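Local coordinates for C2 toxin component I (Clostridium botulinum, PDB 2J3X), which is the enzymatic component of the binary C2 toxin, an ADP-ribosyltransferase that modifies actin in target cells, at residues A[375-380]-A[386-391]. The protein carries 2 engineered substitutions. Numbering follows the deposited sequence.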
ATOM      1  N   GLY A 375      -3.738 -15.315  14.864  1.00 10.90           N
ATOM      2  CA  GLY A 375      -2.320 -15.034  14.753  1.00 10.73           C
ATOM      3  C   GLY A 375      -1.874 -14.300  15.997  1.00 10.28           C
ATOM      4  O   GLY A 375      -2.693 -13.887  16.817  1.00 10.62           O
ATOM      5  N   ALA A 376      -0.561 -14.094  16.125  1.00 11.07           N
ATOM      6  CA  ALA A 376      -0.030 -13.353  17.275  1.00 10.26           C
ATOM      7  C   ALA A 376       1.264 -12.708  16.878  1.00 10.88           C
ATOM      8  O   ALA A 376       2.070 -13.282  16.124  1.00 10.45           O
ATOM      9  CB  ALA A 376       0.225 -14.309  18.461  1.00 10.09           C
ATOM     10  N   PHE A 377       1.502 -11.538  17.443  1.00  9.02           N
ATOM     11  CA  PHE A 377       2.855 -10.957  17.361  1.00  8.81           C
ATOM     12  C   PHE A 377       3.709 -11.709  18.361  1.00  9.80           C
ATOM     13  O   PHE A 377       3.329 -11.918  19.512  1.00 10.66           O
ATOM     14  CB  PHE A 377       2.767  -9.459  17.741  1.00  7.81           C
ATOM     15  CG  PHE A 377       4.017  -8.654  17.501  1.00  8.48           C
ATOM     16  CD1 PHE A 377       5.198  -8.853  18.282  1.00  9.00           C
ATOM     17  CD2 PHE A 377       4.019  -7.687  16.528  1.00  9.84           C
ATOM     18  CE1 PHE A 377       6.344  -8.081  18.062  1.00  7.61           C
ATOM     19  CE2 PHE A 377       5.145  -6.859  16.300  1.00  9.60           C
ATOM     20  CZ  PHE A 377       6.327  -7.044  17.107  1.00  8.91           C
ATOM     21  N   ILE A 378       4.885 -12.146  17.887  1.00  9.54           N
ATOM     22  CA  ILE A 378       5.814 -12.927  18.707  1.00 10.48           C
ATOM     23  C   ILE A 378       6.591 -11.939  19.563  1.00 10.49           C
ATOM     24  O   ILE A 378       7.722 -11.508  19.237  1.00 11.03           O
ATOM     25  CB  ILE A 378       6.686 -13.784  17.771  1.00 10.83           C
ATOM     26  CG1 ILE A 378       5.784 -14.681  16.899  1.00  9.33           C
ATOM     27  CG2 ILE A 378       7.712 -14.613  18.600  1.00 12.03           C
ATOM     28  CD1 ILE A 378       4.836 -15.610  17.632  1.00 11.81           C
ATOM     29  N   TYR A 379       5.946 -11.573  20.679  1.00  9.86           N
ATOM     30  CA  TYR A 379       6.492 -10.599  21.638  1.00 11.83           C
ATOM     31  C   TYR A 379       6.704 -11.338  22.947  1.00 11.69           C
ATOM     32  O   TYR A 379       5.815 -12.063  23.377  1.00 12.49           O
ATOM     33  CB  TYR A 379       5.536  -9.412  21.843  1.00 11.18           C
ATOM     34  CG  TYR A 379       6.168  -8.330  22.702  1.00  9.92           C
ATOM     35  CD1 TYR A 379       7.000  -7.392  22.148  1.00 11.09           C
ATOM     36  CD2 TYR A 379       5.933  -8.269  24.094  1.00 10.11           C
ATOM     37  CE1 TYR A 379       7.651  -6.424  22.927  1.00 11.32           C
ATOM     38  CE2 TYR A 379       6.585  -7.280  24.895  1.00 10.35           C
ATOM     39  CZ  TYR A 379       7.433  -6.370  24.299  1.00 11.22           C
ATOM     40  OH  TYR A 379       8.085  -5.385  25.049  1.00 11.16           O
ATOM     41  N   GLY A 380       7.879 -11.142  23.566  1.00 11.83           N
ATOM     42  CA  GLY A 380       8.114 -11.788  24.884  1.00 13.45           C
ATOM     43  C   GLY A 380       8.976 -13.036  24.729  1.00 14.17           C
ATOM     44  O   GLY A 380       9.321 -13.688  25.734  1.00 14.68           O
ATOM     45  N   ASP A 386      14.354  -8.474  17.178  1.00 30.82           N
ATOM     46  CA  ASP A 386      14.466  -7.799  15.884  1.00 29.69           C
ATOM     47  C   ASP A 386      13.347  -8.080  14.871  1.00 26.42           C
ATOM     48  O   ASP A 386      13.037  -7.220  14.046  1.00 27.83           O
ATOM     49  CB  ASP A 386      15.779  -8.176  15.205  1.00 31.65           C
ATOM     50  CG  ASP A 386      16.997  -7.679  15.972  1.00 37.76           C
ATOM     51  OD1 ASP A 386      16.833  -6.769  16.827  1.00 40.31           O
ATOM     52  OD2 ASP A 386      18.122  -8.214  15.717  1.00 44.08           O
ATOM     53  N   GLU A 387      12.777  -9.280  14.908  1.00 22.16           N
ATOM     54  CA  GLU A 387      12.025  -9.726  13.750  0.50 20.20           C
ATOM     55  C   GLU A 387      10.636  -9.106  13.583  1.00 17.61           C
ATOM     56  O   GLU A 387      10.127  -9.064  12.459  1.00 16.55           O
ATOM     57  CB  GLU A 387      11.933 -11.234  13.716  0.50 20.58           C
ATOM     58  CG  GLU A 387      13.269 -11.888  13.522  0.50 23.61           C
ATOM     59  CD  GLU A 387      13.171 -13.362  13.765  0.50 25.31           C
ATOM     60  OE1 GLU A 387      12.103 -13.925  13.438  0.50 27.69           O
ATOM     61  OE2 GLU A 387      14.146 -13.954  14.276  0.50 26.08           O
ATOM     62  N   GLN A 388      10.054  -8.606  14.673  1.00 14.74           N
ATOM     63  CA  GLN A 388       8.659  -8.123  14.653  1.00 12.04           C
ATOM     64  C   GLN A 388       7.745  -9.061  13.891  1.00 11.01           C
ATOM     65  O   GLN A 388       6.961  -8.646  13.024  1.00  9.17           O
ATOM     66  CB  GLN A 388       8.563  -6.717  14.073  1.00 10.36           C
ATOM     67  CG  GLN A 388       9.465  -5.740  14.817  1.00 12.13           C
ATOM     68  CD  GLN A 388       9.268  -4.296  14.379  1.00 12.28           C
ATOM     69  OE1 GLN A 388       8.254  -3.961  13.773  1.00 12.98           O
ATOM     70  NE2 GLN A 388      10.205  -3.432  14.750  1.00 11.99           N
ATOM     71  N   GLU A 389       7.800 -10.332  14.260  1.00  9.74           N
ATOM     72  CA  GLU A 389       7.034 -11.335  13.555  1.00 10.85           C
ATOM     73  C   GLU A 389       5.590 -11.397  14.020  1.00  9.54           C
ATOM     74  O   GLU A 389       5.313 -11.431  15.225  1.00 11.59           O
ATOM     75  CB  GLU A 389       7.656 -12.732  13.790  1.00  9.96           C
ATOM     76  CG  GLU A 389       6.801 -13.825  13.183  1.00 11.42           C
ATOM     77  CD  GLU A 389       7.498 -15.197  13.131  1.00 15.00           C
ATOM     78  OE1 GLU A 389       8.735 -15.249  13.343  1.00 18.53           O
ATOM     79  OE2 GLU A 389       6.813 -16.196  12.803  1.00 14.74           O
ATOM     80  N   ILE A 390       4.679 -11.435  13.068  1.00  9.41           N
ATOM     81  CA  ILE A 390       3.333 -11.873  13.397  1.00  9.33           C
ATOM     82  C   ILE A 390       3.188 -13.258  12.752  1.00  9.90           C
ATOM     83  O   ILE A 390       3.276 -13.393  11.519  1.00 10.90           O
ATOM     84  CB  ILE A 390       2.248 -10.897  12.869  1.00  8.50           C
ATOM     85  CG1 ILE A 390       2.239  -9.603  13.740  1.00 10.98           C
ATOM     86  CG2 ILE A 390       0.869 -11.543  13.046  1.00  9.71           C
ATOM     87  CD1 ILE A 390       1.367  -8.443  13.140  1.00 11.04           C
ATOM     88  N   LEU A 391       2.923 -14.259  13.580  1.00 10.36           N
ATOM     89  CA  LEU A 391       2.739 -15.627  13.088  1.00  9.69           C
ATOM     90  C   LEU A 391       1.263 -15.884  12.826  1.00 10.11           C
ATOM     91  O   LEU A 391       0.430 -15.724  13.742  1.00 10.13           O
ATOM     92  CB  LEU A 391       3.307 -16.639  14.110  1.00  7.99           C
ATOM     93  CG  LEU A 391       3.098 -18.110  13.704  1.00 11.94           C
ATOM     94  CD1 LEU A 391       3.979 -18.344  12.540  1.00 13.51           C
ATOM     95  CD2 LEU A 391       3.509 -19.040  14.868  1.00 12.45           C
TER
HETATM   96  O   HOH W   1       8.990 -10.899  16.832  1.00 13.95           O
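Ala-376 and Leu-391 form an antiparallel hydrogen-bonded pair. Ala-376 N donates to Leu-391 O at 3.1 Å, and Leu-391 N returns a bond to Ala-376 O at 2.9 Å. A straighter bond follows, from Ile-378 N to Glu-389 O (2.8 Å, 170° at the hydrogen). Phe-377 and Ile-390 are the non-hydrogen-bonded pair between them. The Phe-377 side chain runs with CG anti to its own N (chi1 -171°), which lays the ring over Glu-389 O and brings CZ to 3.6 Å from Gln-388 CA. Ile-390 crosses this side chain nearly at a right angle, CG1 lying 3.8 Å from Phe-377 CD2. The two strands make a beta hairpin in the second ADP-ribosyltransferase exoenzyme region, and strand 347-350 pairs with the far side of strand 389-392. On the sheet face of Ala-376 and Leu-391, Ile-378 CD1 reaches Leu-391 CB, and helices 243-254 and 273-286 cover the group. Toward the loop the chains part. There a water links Ile-378 O to Glu-389 N in place of a direct bond. Ile-378 centres an inverse gamma turn, closed by a weak bond from Tyr-379 N to Phe-377 O, and the chain then runs out to the exposed Gly-380.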